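Local coordinates for SCO1/SenC family lipoprotein (Bacillus anthracis, PDB 4HDE), which probably takes part in copper delivery for cytochrome c oxidase assembly, as a thioredoxin-like protein of the SCO1/SenC family, at residues Trp35-Met40 against Val72-Asp77; Phe41-Thr46 against Pro78-Pro83; Glu84-Phe89 against Trp100-Gly105. All blocks are in the same frame, centred on the assembly; numbering follows the deposited sequence. Where two conformers were deposited one is given.

Contact 1 of 3, residues Trp35-Met40 against Val72-Asp77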
loop_
_atom_site.group_PDB
_atom_site.type_symbol
_atom_site.label_atom_id
_atom_site.label_comp_id
_atom_site.label_asym_id
_atom_site.label_seq_id
_atom_site.Cartn_x
_atom_site.Cartn_y
_atom_site.Cartn_z
ATOM N N TRP A 35 -2.306 6.879 -6.219
ATOM C CA TRP A 35 -1.487 5.920 -5.500
ATOM C C TRP A 35 -2.184 4.605 -5.207
ATOM O O TRP A 35 -3.405 4.497 -5.255
ATOM C CB TRP A 35 -0.869 6.534 -4.238
ATOM C CG TRP A 35 -1.788 7.155 -3.212
ATOM C CD1 TRP A 35 -2.500 8.308 -3.336
ATOM C CD2 TRP A 35 -2.013 6.693 -1.870
ATOM N NE1 TRP A 35 -3.166 8.589 -2.162
ATOM C CE2 TRP A 35 -2.884 7.608 -1.250
ATOM C CE3 TRP A 35 -1.561 5.590 -1.138
ATOM C CZ2 TRP A 35 -3.325 7.452 0.067
ATOM C CZ3 TRP A 35 -1.995 5.443 0.178
ATOM C CH2 TRP A 35 -2.870 6.364 0.761
ATOM N N VAL A 36 -1.362 3.591 -4.970
ATOM C CA VAL A 36 -1.842 2.252 -4.674
ATOM C C VAL A 36 -1.325 1.857 -3.306
ATOM O O VAL A 36 -0.138 2.012 -3.018
ATOM C CB VAL A 36 -1.332 1.249 -5.711
ATOM C CG1 VAL A 36 -1.875 -0.138 -5.429
ATOM C CG2 VAL A 36 -1.731 1.694 -7.111
ATOM N N ALA A 37 -2.223 1.361 -2.461
ATOM C CA ALA A 37 -1.880 0.983 -1.088
ATOM C C ALA A 37 -2.052 -0.520 -0.843
ATOM O O ALA A 37 -2.973 -1.156 -1.376
ATOM C CB ALA A 37 -2.736 1.755 -0.108
ATOM N N ASP A 38 -1.158 -1.081 -0.031
ATOM C CA ASP A 38 -1.406 -2.373 0.584
ATOM C C ASP A 38 -0.951 -2.380 2.047
ATOM O O ASP A 38 -0.346 -1.412 2.523
ATOM C CB ASP A 38 -0.818 -3.530 -0.248
ATOM C CG ASP A 38 0.700 -3.608 -0.198
ATOM O OD1 ASP A 38 1.357 -2.660 0.264
ATOM O OD2 ASP A 38 1.258 -4.644 -0.659
ATOM N N PHE A 39 -1.268 -3.474 2.736
ATOM C CA PHE A 39 -0.908 -3.703 4.138
ATOM C C PHE A 39 -0.078 -4.975 4.214
ATOM O O PHE A 39 -0.430 -5.980 3.603
ATOM C CB PHE A 39 -2.170 -3.833 4.992
ATOM C CG PHE A 39 -2.926 -2.545 5.138
ATOM C CD1 PHE A 39 -2.730 -1.740 6.246
ATOM C CD2 PHE A 39 -3.823 -2.127 4.163
ATOM C CE1 PHE A 39 -3.415 -0.538 6.390
ATOM C CE2 PHE A 39 -4.511 -0.922 4.304
ATOM C CZ PHE A 39 -4.301 -0.129 5.419
HETATM N N MSE A 40 1.012 -4.938 4.967
HETATM C CA MSE A 40 1.926 -6.073 5.040
HETATM C C MSE A 40 2.794 -5.988 6.284
HETATM O O MSE A 40 2.681 -5.053 7.067
HETATM C CB MSE A 40 2.813 -6.106 3.800
HETATM C CG MSE A 40 3.459 -4.767 3.479
HETATM SE SE MSE A 40 5.275 -4.952 2.819
HETATM C CE MSE A 40 6.182 -5.226 4.518
ATOM N N VAL A 72 2.383 2.643 -1.813
ATOM C CA VAL A 72 2.497 2.768 -0.365
ATOM C C VAL A 72 2.153 1.440 0.276
ATOM O O VAL A 72 1.104 0.866 0.002
ATOM C CB VAL A 72 1.552 3.861 0.181
ATOM C CG1 VAL A 72 1.606 3.931 1.713
ATOM C CG2 VAL A 72 1.893 5.215 -0.433
ATOM N N SER A 73 3.053 0.957 1.129
ATOM C CA SER A 73 2.803 -0.251 1.914
ATOM C C SER A 73 2.809 0.112 3.391
ATOM O O SER A 73 3.813 0.609 3.898
ATOM C CB SER A 73 3.891 -1.297 1.665
ATOM O OG SER A 73 3.942 -1.673 0.288
ATOM N N PHE A 74 1.708 -0.145 4.084
ATOM C CA PHE A 74 1.627 0.133 5.517
ATOM C C PHE A 74 2.017 -1.113 6.291
ATOM O O PHE A 74 1.432 -2.175 6.054
ATOM C CB PHE A 74 0.199 0.503 5.939
ATOM C CG PHE A 74 -0.356 1.729 5.266
ATOM C CD1 PHE A 74 -0.080 2.993 5.766
ATOM C CD2 PHE A 74 -1.194 1.614 4.167
ATOM C CE1 PHE A 74 -0.597 4.125 5.164
ATOM C CE2 PHE A 74 -1.719 2.757 3.553
ATOM C CZ PHE A 74 -1.420 4.009 4.065
ATOM N N SER A 75 2.943 -0.997 7.242
ATOM C CA SER A 75 3.236 -2.131 8.111
ATOM C C SER A 75 2.126 -2.347 9.133
ATOM O O SER A 75 1.682 -1.408 9.814
ATOM C CB SER A 75 4.560 -1.957 8.854
ATOM O OG SER A 75 4.728 -3.015 9.799
ATOM N N VAL A 76 1.679 -3.595 9.247
ATOM C CA VAL A 76 0.732 -3.970 10.289
ATOM C C VAL A 76 1.422 -4.625 11.477
ATOM O O VAL A 76 0.759 -5.175 12.351
ATOM C CB VAL A 76 -0.388 -4.876 9.750
ATOM C CG1 VAL A 76 -1.183 -4.141 8.675
ATOM C CG2 VAL A 76 0.186 -6.183 9.204
ATOM N N ASP A 77 2.746 -4.556 11.521
ATOM C CA ASP A 77 3.490 -5.030 12.683
ATOM C C ASP A 77 4.532 -3.990 13.096
ATOM O O ASP A 77 5.721 -4.281 13.124
ATOM C CB ASP A 77 4.155 -6.372 12.354
ATOM C CG ASP A 77 4.665 -7.103 13.583
ATOM O OD1 ASP A 77 4.207 -6.805 14.711
ATOM O OD2 ASP A 77 5.517 -7.996 13.412
#
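Phe74 lays its ring beside that of Phe39, the planes inclined at 26° and slid so far apart that the rings barely overlap, with centroids 5.0 Å apart. Phe74 CD2 stands over one face of the Phe39 ring, displaced toward the rim, while Ala37 CB meets the Phe74 ring at its edge, 3.9 Å from CE2. Val72 lines the same face of the sheet. Its CG1 lies over the Phe74 ring, again toward the rim, and Val72 CG2 comes within 3.5 Å of Trp35 CE3. Phe114 and Phe119 of helix 108-119 continue this aromatic layer. The backbones beneath run parallel as neighbouring strands of the thioredoxin-like sheet, joined by helix 48-64 in a beta-alpha-beta crossover. Hydrogen bonds alternate from Val72 N to Val36 O through to Val76 N to Met40 O. The reverse face carries Asp38, Ser73 and Met40. Ser73 OG donates to the syn lone pair of Asp38 OD1 (2.8 Å), and Trp100 NE1 also bonds to this hydroxyl, so the buried carboxylate belongs to a short polar chain. Met40, a selenomethionine, has CG between its backbone N and carbonyl carbon (chi1 49°) in the conformer described, which sets Met40 CG 3.9 Å from Ser73 CB. It also packs against Cys48 and Thr52 of helix 48-64. Beyond the strand, Val76 turns CG1 to the edge of the Phe39 ring, 3.7 Å from CD1.

Contact 2 of 3, residues Phe41-Thr46 against Pro78-Pro83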
loop_
_atom_site.group_PDB
_atom_site.type_symbol
_atom_site.label_atom_id
_atom_site.label_comp_id
_atom_site.label_asym_id
_atom_site.label_seq_id
_atom_site.Cartn_x
_atom_site.Cartn_y
_atom_site.Cartn_z
ATOM N N PHE A 41 3.634 -6.994 6.493
ATOM C CA PHE A 41 4.611 -6.942 7.578
ATOM C C PHE A 41 5.821 -7.778 7.214
ATOM O O PHE A 41 5.702 -8.753 6.477
ATOM C CB PHE A 41 4.011 -7.309 8.952
ATOM C CG PHE A 41 3.559 -8.742 9.091
ATOM C CD1 PHE A 41 4.226 -9.620 9.940
ATOM C CD2 PHE A 41 2.432 -9.188 8.421
ATOM C CE1 PHE A 41 3.790 -10.933 10.079
ATOM C CE2 PHE A 41 1.989 -10.495 8.564
ATOM C CZ PHE A 41 2.670 -11.363 9.375
ATOM N N THR A 42 6.991 -7.388 7.707
ATOM C CA THR A 42 8.229 -7.995 7.221
ATOM C C THR A 42 8.479 -9.405 7.737
ATOM O O THR A 42 9.227 -10.156 7.118
ATOM C CB THR A 42 9.484 -7.120 7.480
ATOM O OG1 THR A 42 9.833 -7.151 8.866
ATOM C CG2 THR A 42 9.242 -5.683 7.037
ATOM N N ASN A 43 7.859 -9.778 8.849
ATOM C CA ASN A 43 8.044 -11.128 9.374
ATOM C C ASN A 43 6.986 -12.120 8.901
ATOM O O ASN A 43 6.845 -13.201 9.465
ATOM C CB ASN A 43 8.130 -11.114 10.900
ATOM C CG ASN A 43 9.474 -10.618 11.396
ATOM O OD1 ASN A 43 10.471 -11.341 11.346
ATOM N ND2 ASN A 43 9.512 -9.377 11.869
ATOM N N CYS A 44 6.255 -11.752 7.857
ATOM C CA CYS A 44 5.208 -12.615 7.316
ATOM C C CYS A 44 5.784 -13.883 6.689
ATOM O O CYS A 44 6.684 -13.817 5.861
ATOM C CB CYS A 44 4.351 -11.863 6.296
ATOM S SG CYS A 44 3.105 -12.922 5.528
ATOM N N GLN A 45 5.252 -15.034 7.087
ATOM C CA GLN A 45 5.731 -16.326 6.595
ATOM C C GLN A 45 4.883 -16.846 5.438
ATOM O O GLN A 45 5.125 -17.940 4.911
ATOM C CB GLN A 45 5.756 -17.346 7.731
ATOM C CG GLN A 45 6.725 -16.987 8.839
ATOM C CD GLN A 45 6.668 -17.961 9.998
ATOM O OE1 GLN A 45 5.659 -18.638 10.209
ATOM N NE2 GLN A 45 7.756 -18.041 10.755
ATOM N N THR A 46 3.891 -16.058 5.033
ATOM C CA THR A 46 3.007 -16.476 3.949
ATOM C C THR A 46 2.911 -15.473 2.788
ATOM O O THR A 46 3.724 -15.504 1.867
ATOM C CB THR A 46 1.593 -16.902 4.469
ATOM O OG1 THR A 46 0.923 -15.780 5.061
ATOM C CG2 THR A 46 1.701 -18.031 5.499
ATOM N N PRO A 78 4.081 -2.778 13.447
ATOM C CA PRO A 78 5.042 -1.706 13.723
ATOM C C PRO A 78 5.895 -1.947 14.967
ATOM O O PRO A 78 6.920 -1.282 15.119
ATOM C CB PRO A 78 4.141 -0.472 13.906
ATOM C CG PRO A 78 2.802 -1.047 14.335
ATOM C CD PRO A 78 2.685 -2.311 13.529
ATOM N N ASP A 79 5.482 -2.852 15.853
ATOM C CA ASP A 79 6.306 -3.191 17.015
ATOM C C ASP A 79 7.619 -3.843 16.586
ATOM O O ASP A 79 8.631 -3.737 17.287
ATOM C CB ASP A 79 5.548 -4.113 17.989
ATOM C CG ASP A 79 4.345 -3.436 18.617
ATOM O OD1 ASP A 79 4.459 -2.255 19.012
ATOM O OD2 ASP A 79 3.280 -4.090 18.717
ATOM N N LEU A 80 7.604 -4.520 15.440
ATOM C CA LEU A 80 8.814 -5.159 14.919
ATOM C C LEU A 80 9.383 -4.435 13.701
ATOM O O LEU A 80 10.600 -4.379 13.523
ATOM C CB LEU A 80 8.564 -6.634 14.575
ATOM C CG LEU A 80 8.484 -7.596 15.763
ATOM C CD1 LEU A 80 8.406 -9.024 15.249
ATOM C CD2 LEU A 80 9.683 -7.428 16.684
ATOM N N ASP A 81 8.511 -3.882 12.866
ATOM C CA ASP A 81 8.951 -3.236 11.632
ATOM C C ASP A 81 9.326 -1.787 11.883
ATOM O O ASP A 81 8.451 -0.924 11.980
ATOM C CB ASP A 81 7.863 -3.286 10.553
ATOM C CG ASP A 81 7.594 -4.690 10.046
ATOM O OD1 ASP A 81 8.346 -5.618 10.405
ATOM O OD2 ASP A 81 6.635 -4.863 9.261
ATOM N N LYS A 82 10.618 -1.522 12.008
ATOM C CA LYS A 82 11.108 -0.152 12.048
ATOM C C LYS A 82 11.599 0.208 10.642
ATOM O O LYS A 82 11.616 -0.645 9.761
ATOM C CB LYS A 82 12.204 -0.009 13.109
ATOM C CG LYS A 82 11.885 -0.714 14.426
ATOM C CD LYS A 82 10.571 -0.237 15.045
ATOM C CE LYS A 82 10.283 -0.973 16.351
ATOM N NZ LYS A 82 9.028 -0.491 16.971
ATOM N N PRO A 83 11.968 1.474 10.416
ATOM C CA PRO A 83 12.393 1.830 9.059
ATOM C C PRO A 83 13.478 0.910 8.478
ATOM O O PRO A 83 13.365 0.525 7.306
ATOM C CB PRO A 83 12.901 3.264 9.230
ATOM C CG PRO A 83 12.004 3.819 10.307
ATOM C CD PRO A 83 11.801 2.669 11.270
HETATM O O HOH W 1 7.110 -7.985 11.149
#
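Thr42 and Asp81 reach toward each other tip to tip, and both oxygens of the carboxylate are engaged. Thr42 OG1 sits between its backbone N and carbonyl carbon (chi1 74°) and donates to Asp81 OD1 at 2.6 Å, coming from above the carboxylate plane, 43° out of it. The amide of Thr42 takes the other oxygen: its N lies 3.0 Å from Asp81 OD2, on the syn side and closer to the plane. The Thr42 methyl CG2 also lies by the carboxylate, 3.5 Å from Asp81 OD1. OD2 bonds to Ser75 OG as well, so the buried carboxylate is held by the turn of 41-46 and by the end of strand 70-75. That turn is a type I beta turn from Phe41 to Cys44, the latter being the first cysteine of the CxxxC motif that binds copper in related Sco proteins. Asn43, inside it, has CG beside its own backbone N (chi1 -76°), an orientation in which Asn43 N and ND2 share one water. This water donates to Asp81 OD1 at 2.8 Å, giving OD1 a second partner; it rests at the edge of the Phe41 ring, in its plane. Asn43 crosses Leu80 at about a right angle, ND2 being 3.6 Å from Leu80 CD1. Leu86 and Phe89 of helix 83-90 also pack on Thr42.

Contact 3 of 3, residues Glu84-Phe89 against Trp100-Gly105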
loop_
_atom_site.group_PDB
_atom_site.type_symbol
_atom_site.label_atom_id
_atom_site.label_comp_id
_atom_site.label_asym_id
_atom_site.label_seq_id
_atom_site.Cartn_x
_atom_site.Cartn_y
_atom_site.Cartn_z
ATOM N N GLU A 84 14.498 0.556 9.253
ATOM C CA GLU A 84 15.561 -0.279 8.702
ATOM C C GLU A 84 15.036 -1.650 8.241
ATOM O O GLU A 84 15.508 -2.198 7.248
ATOM C CB GLU A 84 16.719 -0.422 9.693
ATOM C CG GLU A 84 16.353 -1.152 10.963
ATOM C CD GLU A 84 17.451 -1.095 12.010
ATOM O OE1 GLU A 84 18.523 -0.511 11.736
ATOM O OE2 GLU A 84 17.237 -1.632 13.116
ATOM N N ASN A 85 14.074 -2.200 8.971
ATOM C CA ASN A 85 13.450 -3.451 8.579
ATOM C C ASN A 85 12.754 -3.311 7.239
ATOM O O ASN A 85 12.879 -4.185 6.379
ATOM C CB ASN A 85 12.446 -3.913 9.633
ATOM C CG ASN A 85 13.064 -4.058 11.003
ATOM O OD1 ASN A 85 13.120 -3.104 11.778
ATOM N ND2 ASN A 85 13.529 -5.260 11.315
ATOM N N LEU A 86 12.030 -2.215 7.055
ATOM C CA LEU A 86 11.292 -2.008 5.809
ATOM C C LEU A 86 12.229 -1.769 4.629
ATOM O O LEU A 86 11.977 -2.243 3.512
ATOM C CB LEU A 86 10.319 -0.842 5.950
ATOM C CG LEU A 86 9.191 -1.125 6.944
ATOM C CD1 LEU A 86 8.382 0.143 7.165
ATOM C CD2 LEU A 86 8.300 -2.249 6.455
ATOM N N LYS A 87 13.312 -1.044 4.872
ATOM C CA LYS A 87 14.280 -0.763 3.823
ATOM C C LYS A 87 14.948 -2.057 3.354
ATOM O O LYS A 87 15.098 -2.298 2.148
ATOM C CB LYS A 87 15.319 0.240 4.323
ATOM C CG LYS A 87 16.253 0.781 3.241
ATOM C CD LYS A 87 17.087 1.937 3.765
ATOM C CE LYS A 87 17.908 2.576 2.667
ATOM N NZ LYS A 87 17.030 3.227 1.661
ATOM N N ALA A 88 15.338 -2.907 4.298
ATOM C CA ALA A 88 15.966 -4.176 3.945
ATOM C C ALA A 88 14.984 -5.098 3.231
ATOM O O ALA A 88 15.360 -5.817 2.298
ATOM C CB ALA A 88 16.529 -4.850 5.184
ATOM N N PHE A 89 13.731 -5.065 3.666
ATOM C CA PHE A 89 12.681 -5.873 3.060
ATOM C C PHE A 89 12.461 -5.502 1.595
ATOM O O PHE A 89 12.485 -6.372 0.720
ATOM C CB PHE A 89 11.378 -5.730 3.859
ATOM C CG PHE A 89 10.207 -6.499 3.279
ATOM C CD1 PHE A 89 10.023 -7.835 3.580
ATOM C CD2 PHE A 89 9.288 -5.869 2.451
ATOM C CE1 PHE A 89 8.949 -8.539 3.056
ATOM C CE2 PHE A 89 8.213 -6.569 1.929
ATOM C CZ PHE A 89 8.048 -7.896 2.232
ATOM N N TRP A 100 7.938 4.510 -4.090
ATOM C CA TRP A 100 7.392 3.462 -3.225
ATOM C C TRP A 100 7.858 3.716 -1.800
ATOM O O TRP A 100 9.059 3.666 -1.507
ATOM C CB TRP A 100 7.858 2.078 -3.685
ATOM C CG TRP A 100 7.102 0.895 -3.114
ATOM C CD1 TRP A 100 6.297 0.859 -2.002
ATOM C CD2 TRP A 100 7.094 -0.421 -3.656
ATOM N NE1 TRP A 100 5.797 -0.418 -1.825
ATOM C CE2 TRP A 100 6.271 -1.216 -2.834
ATOM C CE3 TRP A 100 7.703 -1.011 -4.770
ATOM C CZ2 TRP A 100 6.054 -2.566 -3.082
ATOM C CZ3 TRP A 100 7.480 -2.351 -5.017
ATOM C CH2 TRP A 100 6.662 -3.113 -4.177
ATOM N N ASN A 101 6.901 4.015 -0.928
ATOM C CA ASN A 101 7.186 4.258 0.479
ATOM C C ASN A 101 6.520 3.211 1.346
ATOM O O ASN A 101 5.337 2.915 1.174
ATOM C CB ASN A 101 6.726 5.660 0.875
ATOM C CG ASN A 101 7.616 6.722 0.317
ATOM O OD1 ASN A 101 8.618 7.086 0.934
ATOM N ND2 ASN A 101 7.289 7.214 -0.878
ATOM N N LEU A 102 7.301 2.614 2.239
ATOM C CA LEU A 102 6.792 1.636 3.199
ATOM C C LEU A 102 6.769 2.347 4.540
ATOM O O LEU A 102 7.753 2.983 4.922
ATOM C CB LEU A 102 7.680 0.387 3.235
ATOM C CG LEU A 102 7.730 -0.397 1.923
ATOM C CD1 LEU A 102 8.800 0.139 0.972
ATOM C CD2 LEU A 102 7.991 -1.851 2.225
ATOM N N LEU A 103 5.641 2.264 5.239
ATOM C CA LEU A 103 5.371 3.137 6.377
ATOM C C LEU A 103 5.243 2.382 7.698
ATOM O O LEU A 103 4.802 1.230 7.754
ATOM C CB LEU A 103 4.104 3.961 6.116
ATOM C CG LEU A 103 4.090 4.780 4.821
ATOM C CD1 LEU A 103 2.804 5.600 4.700
ATOM C CD2 LEU A 103 5.308 5.685 4.730
ATOM N N THR A 104 5.619 3.075 8.768
ATOM C CA THR A 104 5.580 2.526 10.111
ATOM C C THR A 104 5.695 3.688 11.093
ATOM O O THR A 104 5.475 4.845 10.716
ATOM C CB THR A 104 6.708 1.492 10.309
ATOM O OG1 THR A 104 6.485 0.794 11.537
ATOM C CG2 THR A 104 8.076 2.143 10.322
ATOM N N GLY A 105 6.007 3.387 12.351
ATOM C CA GLY A 105 6.300 4.411 13.340
ATOM C C GLY A 105 5.180 4.688 14.323
ATOM O O GLY A 105 5.367 5.397 15.300
#
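Leu86 and Phe89, one turn apart on the helix, are the side chains that meet Leu102 and, just further on, Thr104. Leu86 is the first residue of the segment to touch, and it makes most of the contact. Its CB bond is directed toward the strand, and Leu86 CB lies 4.0 Å from Leu102 CB, at the point where the two backbones come nearest. With CD1 extended away from the backbone (chi2 172°), this branch reaches the backbone carbonyl of Leu102 and the methyl of Thr104: Leu86 CD1 is 3.7 Å from Leu102 O and 3.7 Å from Thr104 CG2. The next carbonyl is also near, Leu103 O lying 3.8 Å from Leu86 CD1, so one methyl group touches three successive residues. In Thr104, chi1 of -169° sets OG1 anti to the backbone N, where it bonds to Asp81 O. The methyl CG2 stands between the backbone N and the carbonyl carbon and meets Leu86, so the polar and apolar branches serve different neighbours. Helix and strand here are consecutive parts of a beta-alpha-beta unit, strand 70-75, helix 83-90 and strand 100-103, in the thioredoxin-like fold. The helix lies across the outermost strand of the sheet, with short-segment axes 8.7 Å apart and N-to-C directions at 141°. Further on, the amide of Phe89 bonds to Asn85 O in the regular helical pattern, and Phe89 CB is directed toward the strand. Phe89 CD2 approaches Leu102 CD2 at 4.2 Å, a looser contact than that of Leu86. The Phe89 ring also meets Phe93 and touches Thr52 of helix 48-64. Leu103 points away from the helix and touches Val72 and Phe74 of strand 70-75.

How the contacts relate
From the N terminus, strand 35-40 runs into loop 41-46, and after helix 48-64 the chain returns through strand 70-75 into loop 78-83. Contact 1 thus closes this excursion between strands, and contact 2 joins the loops that follow them; because their segments alternate, the two contacts cross. Contact 3 comes later in series, closing the shorter path from helix 83-90 to strand 100-103. That strand extends the sheet of contact 1, with Ser73 O and Ser75 N bonded to Leu103. Thr104 OG1 on Asp81 O ties contact 3 to contact 2, and Met40, at least in the conformer described, packs on Phe89 and joins the helix to the central strand.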